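Local coordinates for protein biotin transporter BioY (PDB 4DVE) that binds biotin within the membrane as the substrate-binding S component that probably works with an energy-coupling factor (ECF) ABC transporter to take the vitamin up, at residues 21-26 / 68-73; 120-125 / 183-188. All coordinates share one frame; numbering follows the deposited sequence.

The two contacts show how a small membrane protein with an all-helical fold, without strands, can join its helices in quite different ways. Contact 1 pairs helix 13-33 with helix 52-80 through small side chains in a buried spot. Contact 2 comes later in the chain, after contact 1 has closed, and ties the loop between helices 100-119 and 128-155 to the C-terminal part of helix 170-189 at the protein surface. Their centres lie about 18 Å apart and their nearest atoms about 6 Å, without touching. The segments share no helix, but Arg188 of contact 2 reaches Gly60 O of helix 52-80, which thereby links the early helix pair to the loop end of the bundle.

Contact 1 (21-26 / 68-73); sequences TYSAFM and TISVGA. With BNG (nonyl beta-D-glucopyranoside), chain E; BNG (nonyl beta-D-glucopyranoside), chain F.
The backbone carbonyl of Ser23 is gripped by several groups. Ser70 OG donates to Ser23 O at 2.9 Å, the hydroxyl of Thr27 is also hydrogen-bonded to this oxygen, and O2 of the chain E nonyl glucoside adds a weak bond to Ser23 O at 3.5 Å. Ser70 OG comes in from the side of the carbonyl, at a C=O...donor angle of 105° and tilted 19° from its plane. With chi1 at -81°, that hydroxyl lies beside its own backbone N, where it also makes a weak hydrogen bond to Tyr66 O. In the modelled conformer, one of two for this side chain, Ser23 OG turns back to bond Thr19 O. Ser23 CB lies beside the interface, 3.5 Å from Ser70 OG. Met26, a selenomethionine, lays CB alongside, 3.7 Å from Ser70 OG, before its bent chain carries the selenium away. The detergent sugar fits against the same pair of helices, its O3 lying 3.4 Å from Ser23 CB and its O2 3.5 Å from Ala73 CB. Were Ser70 replaced by an alanine, Ser23 O would probably lose its short interhelical donor, leaving Thr27 and the weak sugar bond. Small residues thus let the backbones approach to 5.3 Å between Ser23 CA and Ser70 CA, close enough for a serine hydroxyl to bridge helices 13-33 and 52-80 directly through a main-chain carbonyl.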
loop_
_atom_site.group_PDB
_atom_site.type_symbol
_atom_site.label_atom_id
_atom_site.label_comp_id
_atom_site.label_asym_id
_atom_site.label_seq_id
_atom_site.Cartn_x
_atom_site.Cartn_y
_atom_site.Cartn_z
ATOM N N THR A 21 1.992 -4.755 18.361
ATOM C CA THR A 21 3.363 -4.330 18.054
ATOM C C THR A 21 3.641 -4.255 16.554
ATOM O O THR A 21 4.079 -3.216 16.048
ATOM C CB THR A 21 4.392 -5.270 18.741
ATOM O OG1 THR A 21 4.213 -5.177 20.148
ATOM C CG2 THR A 21 5.857 -4.908 18.388
ATOM N N TYR A 22 3.347 -5.345 15.851
ATOM C CA TYR A 22 3.523 -5.420 14.394
ATOM C C TYR A 22 2.651 -4.442 13.615
ATOM O O TYR A 22 3.098 -3.823 12.638
ATOM C CB TYR A 22 3.189 -6.827 13.897
ATOM C CG TYR A 22 4.084 -7.959 14.366
ATOM C CD1 TYR A 22 5.400 -7.746 14.790
ATOM C CD2 TYR A 22 3.614 -9.269 14.313
ATOM C CE1 TYR A 22 6.212 -8.821 15.179
ATOM C CE2 TYR A 22 4.410 -10.338 14.661
ATOM C CZ TYR A 22 5.707 -10.118 15.094
ATOM O OH TYR A 22 6.451 -11.221 15.452
ATOM N N SER A 23 1.398 -4.316 14.030
ATOM C CA SER A 23 0.486 -3.394 13.384
ATOM C C SER A 23 0.943 -1.944 13.578
ATOM O O SER A 23 0.924 -1.159 12.635
ATOM C CB SER A 23 -0.930 -3.611 13.909
ATOM O OG SER A 23 -1.398 -4.888 13.497
ATOM N N ALA A 24 1.374 -1.607 14.800
ATOM C CA ALA A 24 1.908 -0.277 15.093
ATOM C C ALA A 24 3.176 -0.037 14.292
ATOM O O ALA A 24 3.324 1.023 13.699
ATOM C CB ALA A 24 2.138 -0.069 16.589
ATOM N N PHE A 25 4.065 -1.034 14.229
ATOM C CA PHE A 25 5.272 -0.905 13.404
ATOM C C PHE A 25 4.991 -0.632 11.910
ATOM O O PHE A 25 5.676 0.174 11.271
ATOM C CB PHE A 25 6.192 -2.122 13.538
ATOM C CG PHE A 25 7.417 -2.022 12.677
ATOM C CD1 PHE A 25 8.577 -1.442 13.160
ATOM C CD2 PHE A 25 7.392 -2.460 11.351
ATOM C CE1 PHE A 25 9.706 -1.323 12.353
ATOM C CE2 PHE A 25 8.509 -2.335 10.541
ATOM C CZ PHE A 25 9.669 -1.772 11.046
HETATM N N MSE A 26 3.996 -1.318 11.368
HETATM C CA MSE A 26 3.640 -1.220 9.955
HETATM C C MSE A 26 3.131 0.171 9.658
HETATM O O MSE A 26 3.556 0.762 8.673
HETATM C CB MSE A 26 2.632 -2.344 9.619
HETATM C CG MSE A 26 2.340 -2.502 8.140
HETATM SE SE MSE A 26 3.941 -3.175 7.181
HETATM C CE MSE A 26 4.298 -1.495 6.256
ATOM N N THR A 68 -5.090 -4.285 6.826
ATOM C CA THR A 68 -6.027 -3.207 6.566
ATOM C C THR A 68 -6.144 -2.218 7.727
ATOM O O THR A 68 -6.238 -0.996 7.528
ATOM C CB THR A 68 -7.417 -3.769 6.173
ATOM O OG1 THR A 68 -7.259 -4.624 5.031
ATOM C CG2 THR A 68 -8.385 -2.647 5.837
ATOM N N ILE A 69 -6.120 -2.744 8.946
ATOM C CA ILE A 69 -6.178 -1.900 10.124
ATOM C C ILE A 69 -4.944 -0.997 10.168
ATOM O O ILE A 69 -5.074 0.187 10.442
ATOM C CB ILE A 69 -6.338 -2.751 11.403
ATOM C CG1 ILE A 69 -7.746 -3.380 11.422
ATOM C CG2 ILE A 69 -6.106 -1.938 12.680
ATOM C CD1 ILE A 69 -7.953 -4.353 12.566
ATOM N N SER A 70 -3.760 -1.557 9.927
ATOM C CA SER A 70 -2.528 -0.764 9.936
ATOM C C SER A 70 -2.547 0.408 8.954
ATOM O O SER A 70 -2.077 1.509 9.291
ATOM C CB SER A 70 -1.311 -1.628 9.574
ATOM O OG SER A 70 -0.886 -2.330 10.688
ATOM N N VAL A 71 -2.984 0.131 7.724
ATOM C CA VAL A 71 -3.111 1.156 6.658
ATOM C C VAL A 71 -4.214 2.144 7.010
ATOM O O VAL A 71 -4.076 3.360 6.833
ATOM C CB VAL A 71 -3.326 0.512 5.246
ATOM C CG1 VAL A 71 -3.722 1.560 4.190
ATOM C CG2 VAL A 71 -2.060 -0.245 4.834
ATOM N N GLY A 72 -5.303 1.618 7.543
ATOM C CA GLY A 72 -6.419 2.431 7.983
ATOM C C GLY A 72 -6.002 3.441 9.014
ATOM O O GLY A 72 -6.409 4.603 8.951
ATOM N N ALA A 73 -5.165 3.008 9.949
ATOM C CA ALA A 73 -4.726 3.879 11.009
ATOM C C ALA A 73 -3.872 5.009 10.441
ATOM O O ALA A 73 -3.973 6.154 10.882
ATOM C CB ALA A 73 -3.974 3.089 12.091
HETATM C C1 BNG E . -1.699 1.952 15.437
HETATM C C2 BNG E . -1.906 0.543 14.893
HETATM C C3 BNG E . -3.185 -0.074 15.446
HETATM C C4 BNG E . -3.252 0.075 16.961
HETATM C C5 BNG E . -2.965 1.511 17.382
HETATM C C6 BNG E . -2.958 1.645 18.900
HETATM C "C1'" BNG E . -0.157 3.738 15.540
HETATM C "C2'" BNG E . 1.341 4.000 15.452
HETATM C "C3'" BNG E . 1.620 5.457 15.103
HETATM C "C4'" BNG E . 3.097 5.670 14.787
HETATM C "C5'" BNG E . 3.394 7.143 14.533
HETATM C "C6'" BNG E . 4.803 7.327 13.981
HETATM C "C7'" BNG E . 5.213 8.795 14.012
HETATM C "C8'" BNG E . 6.505 9.018 13.235
HETATM C "C9'" BNG E . 7.599 8.094 13.724
HETATM O O1 BNG E . -0.450 2.461 14.975
HETATM O O2 BNG E . -1.978 0.589 13.464
HETATM O O3 BNG E . -3.232 -1.464 15.101
HETATM O O4 BNG E . -4.554 -0.306 17.421
HETATM O O5 BNG E . -1.700 1.916 16.862
HETATM O O6 BNG E . -2.288 2.856 19.269
HETATM C C1 BNG F . -11.529 -10.866 6.164
HETATM C C2 BNG F . -10.738 -12.137 6.446
HETATM C C3 BNG F . -10.728 -13.054 5.228
HETATM C C4 BNG F . -12.137 -13.249 4.679
HETATM C C5 BNG F . -12.845 -11.911 4.505
HETATM C C6 BNG F . -14.279 -12.111 4.030
HETATM C "C1'" BNG F . -12.069 -8.757 7.081
HETATM C "C2'" BNG F . -11.054 -7.740 7.590
HETATM C "C3'" BNG F . -11.746 -6.466 8.060
HETATM C "C4'" BNG F . -10.943 -5.232 7.665
HETATM C "C5'" BNG F . -10.942 -4.200 8.787
HETATM C "C6'" BNG F . -11.226 -2.805 8.245
HETATM C "C7'" BNG F . -10.395 -1.756 8.975
HETATM C "C8'" BNG F . -10.815 -0.348 8.571
HETATM C "C9'" BNG F . -9.899 0.688 9.186
HETATM O O1 BNG F . -11.596 -10.075 7.349
HETATM O O2 BNG F . -9.392 -11.794 6.795
HETATM O O3 BNG F . -10.177 -14.325 5.592
HETATM O O4 BNG F . -12.069 -13.921 3.416
HETATM O O5 BNG F . -12.849 -11.210 5.747
HETATM O O6 BNG F . -15.174 -11.420 4.910
#

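Contact 2 (120-125 / 183-188); sequences LKITTS and IVRRLR
Arg185 meets the 120-125 loop with the edge of its guanidinium, whereas Arg188 presents a face. Arg185 NH2 donates to Ser125 O at 2.8 Å, and Arg185 NH1 makes a longer bond to Ile122 O at 3.3 Å, with N-H...acceptor angles of 148° and 144°. The Arg185 side chain, bent at chi2 (-98°) and chi3, crosses that of Ile122 at about a right angle; Ile122 CG2 sits at the guanidinium edge, 3.8 Å from Arg185 NH1. Ile122 O is well used, since Ser125 N and Ser125 OG also donate to it, the hydroxyl at 2.8 Å. Over the Arg188 guanidinium, Thr123 OG1 lies above the centre of one face, 3.3 Å from Arg188 CZ, a packing contact made from above the flat group. Glu131 forms salt bridges with both arginines and probably offsets part of their charge. The loop opens with the Schellman motif that ends helix 100-119, Lys121 being its C-prime residue, and Ile122 packs on Leu117 and Ile134. Arg188 touches Leu117 of helix 100-119, pairs with Glu131 of helix 128-155 and bonds Gly60 O of helix 52-80, joining the end of helix 170-189 to three other helices.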
loop_
_atom_site.group_PDB
_atom_site.type_symbol
_atom_site.label_atom_id
_atom_site.label_comp_id
_atom_site.label_asym_id
_atom_site.label_seq_id
_atom_site.Cartn_x
_atom_site.Cartn_y
_atom_site.Cartn_z
ATOM N N LEU A 120 -5.142 -18.496 -1.999
ATOM C CA LEU A 120 -4.332 -19.310 -2.899
ATOM C C LEU A 120 -3.160 -19.984 -2.185
ATOM O O LEU A 120 -2.288 -20.539 -2.856
ATOM C CB LEU A 120 -3.820 -18.451 -4.052
ATOM C CG LEU A 120 -4.933 -17.777 -4.865
ATOM C CD1 LEU A 120 -4.355 -16.771 -5.849
ATOM C CD2 LEU A 120 -5.785 -18.819 -5.582
ATOM N N LYS A 121 -3.122 -19.903 -0.846
ATOM C CA LYS A 121 -2.119 -20.594 -0.020
ATOM C C LYS A 121 -0.661 -20.251 -0.370
ATOM O O LYS A 121 0.246 -21.101 -0.227
ATOM C CB LYS A 121 -2.344 -22.128 -0.101
ATOM C CG LYS A 121 -3.759 -22.582 0.257
ATOM C CD LYS A 121 -3.925 -24.095 0.090
ATOM C CE LYS A 121 -5.093 -24.640 0.904
ATOM N NZ LYS A 121 -5.229 -26.128 0.804
ATOM N N ILE A 122 -0.431 -19.004 -0.785
ATOM C CA ILE A 122 0.873 -18.547 -1.287
ATOM C C ILE A 122 1.918 -18.511 -0.176
ATOM O O ILE A 122 3.105 -18.742 -0.366
ATOM C CB ILE A 122 0.757 -17.112 -1.872
ATOM C CG1 ILE A 122 -0.113 -17.096 -3.133
ATOM C CG2 ILE A 122 2.128 -16.516 -2.164
ATOM C CD1 ILE A 122 0.392 -17.946 -4.287
ATOM N N THR A 123 1.426 -18.207 0.999
ATOM C CA THR A 123 2.216 -17.949 2.179
ATOM C C THR A 123 2.823 -19.263 2.732
ATOM O O THR A 123 3.823 -19.264 3.445
ATOM C CB THR A 123 1.230 -17.215 3.131
ATOM O OG1 THR A 123 1.385 -15.769 3.029
ATOM C CG2 THR A 123 1.239 -17.703 4.416
ATOM N N THR A 124 2.217 -20.378 2.366
ATOM C CA THR A 124 2.676 -21.707 2.756
ATOM C C THR A 124 3.463 -22.431 1.648
ATOM O O THR A 124 3.829 -23.591 1.803
ATOM C CB THR A 124 1.455 -22.520 3.189
ATOM O OG1 THR A 124 1.100 -22.097 4.519
ATOM C CG2 THR A 124 1.752 -23.991 3.201
ATOM N N SER A 125 3.728 -21.739 0.538
ATOM C CA SER A 125 4.407 -22.337 -0.622
ATOM C C SER A 125 5.720 -21.611 -0.902
ATOM O O SER A 125 6.029 -20.597 -0.271
ATOM C CB SER A 125 3.515 -22.213 -1.854
ATOM O OG SER A 125 3.345 -20.838 -2.179
ATOM N N ILE A 183 11.319 -8.628 0.770
ATOM C CA ILE A 183 11.298 -8.246 2.184
ATOM C C ILE A 183 10.280 -9.059 3.007
ATOM O O ILE A 183 10.644 -9.642 4.056
ATOM C CB ILE A 183 11.066 -6.745 2.360
ATOM C CG1 ILE A 183 12.289 -5.957 1.873
ATOM C CG2 ILE A 183 10.795 -6.373 3.813
ATOM C CD1 ILE A 183 11.970 -4.477 1.655
ATOM N N VAL A 184 9.036 -9.148 2.532
ATOM C CA VAL A 184 8.026 -9.846 3.313
ATOM C C VAL A 184 8.279 -11.355 3.408
ATOM O O VAL A 184 8.065 -11.922 4.488
ATOM C CB VAL A 184 6.550 -9.539 2.953
ATOM C CG1 VAL A 184 6.333 -8.053 2.695
ATOM C CG2 VAL A 184 6.075 -10.399 1.821
ATOM N N ARG A 185 8.739 -11.996 2.329
ATOM C CA ARG A 185 9.010 -13.450 2.373
ATOM C C ARG A 185 10.137 -13.743 3.376
ATOM O O ARG A 185 10.055 -14.713 4.131
ATOM C CB ARG A 185 9.386 -14.075 1.013
ATOM C CG ARG A 185 8.558 -13.726 -0.202
ATOM C CD ARG A 185 7.467 -14.675 -0.646
ATOM N NE ARG A 185 7.877 -16.040 -0.743
ATOM C CZ ARG A 185 7.040 -17.055 -0.911
ATOM N NH1 ARG A 185 5.725 -16.868 -1.056
ATOM N NH2 ARG A 185 7.528 -18.278 -0.938
ATOM N N ARG A 186 11.184 -12.914 3.381
ATOM C CA ARG A 186 12.221 -12.990 4.420
ATOM C C ARG A 186 11.680 -12.820 5.840
ATOM O O ARG A 186 11.991 -13.625 6.728
ATOM C CB ARG A 186 13.336 -11.960 4.209
ATOM C CG ARG A 186 14.557 -12.511 3.517
ATOM C CD ARG A 186 15.470 -11.392 3.039
ATOM N NE ARG A 186 16.295 -11.816 1.906
ATOM C CZ ARG A 186 17.093 -11.014 1.205
ATOM N NH1 ARG A 186 17.189 -9.716 1.500
ATOM N NH2 ARG A 186 17.800 -11.519 0.194
ATOM N N LEU A 187 10.920 -11.761 6.074
ATOM C CA LEU A 187 10.318 -11.548 7.389
ATOM C C LEU A 187 9.445 -12.721 7.841
ATOM O O LEU A 187 9.422 -13.035 9.024
ATOM C CB LEU A 187 9.526 -10.258 7.463
ATOM C CG LEU A 187 10.367 -8.985 7.470
ATOM C CD1 LEU A 187 9.413 -7.793 7.423
ATOM C CD2 LEU A 187 11.331 -8.884 8.663
ATOM N N ARG A 188 8.756 -13.366 6.898
ATOM C CA ARG A 188 7.890 -14.478 7.214
ATOM C C ARG A 188 8.592 -15.819 7.421
ATOM O O ARG A 188 8.029 -16.678 8.072
ATOM C CB ARG A 188 6.916 -14.736 6.095
ATOM C CG ARG A 188 5.669 -13.865 6.048
ATOM C CD ARG A 188 4.632 -14.711 5.317
ATOM N NE ARG A 188 3.990 -13.900 4.387
ATOM C CZ ARG A 188 4.134 -13.913 3.065
ATOM N NH1 ARG A 188 4.822 -14.823 2.362
ATOM N NH2 ARG A 188 3.497 -12.974 2.455
#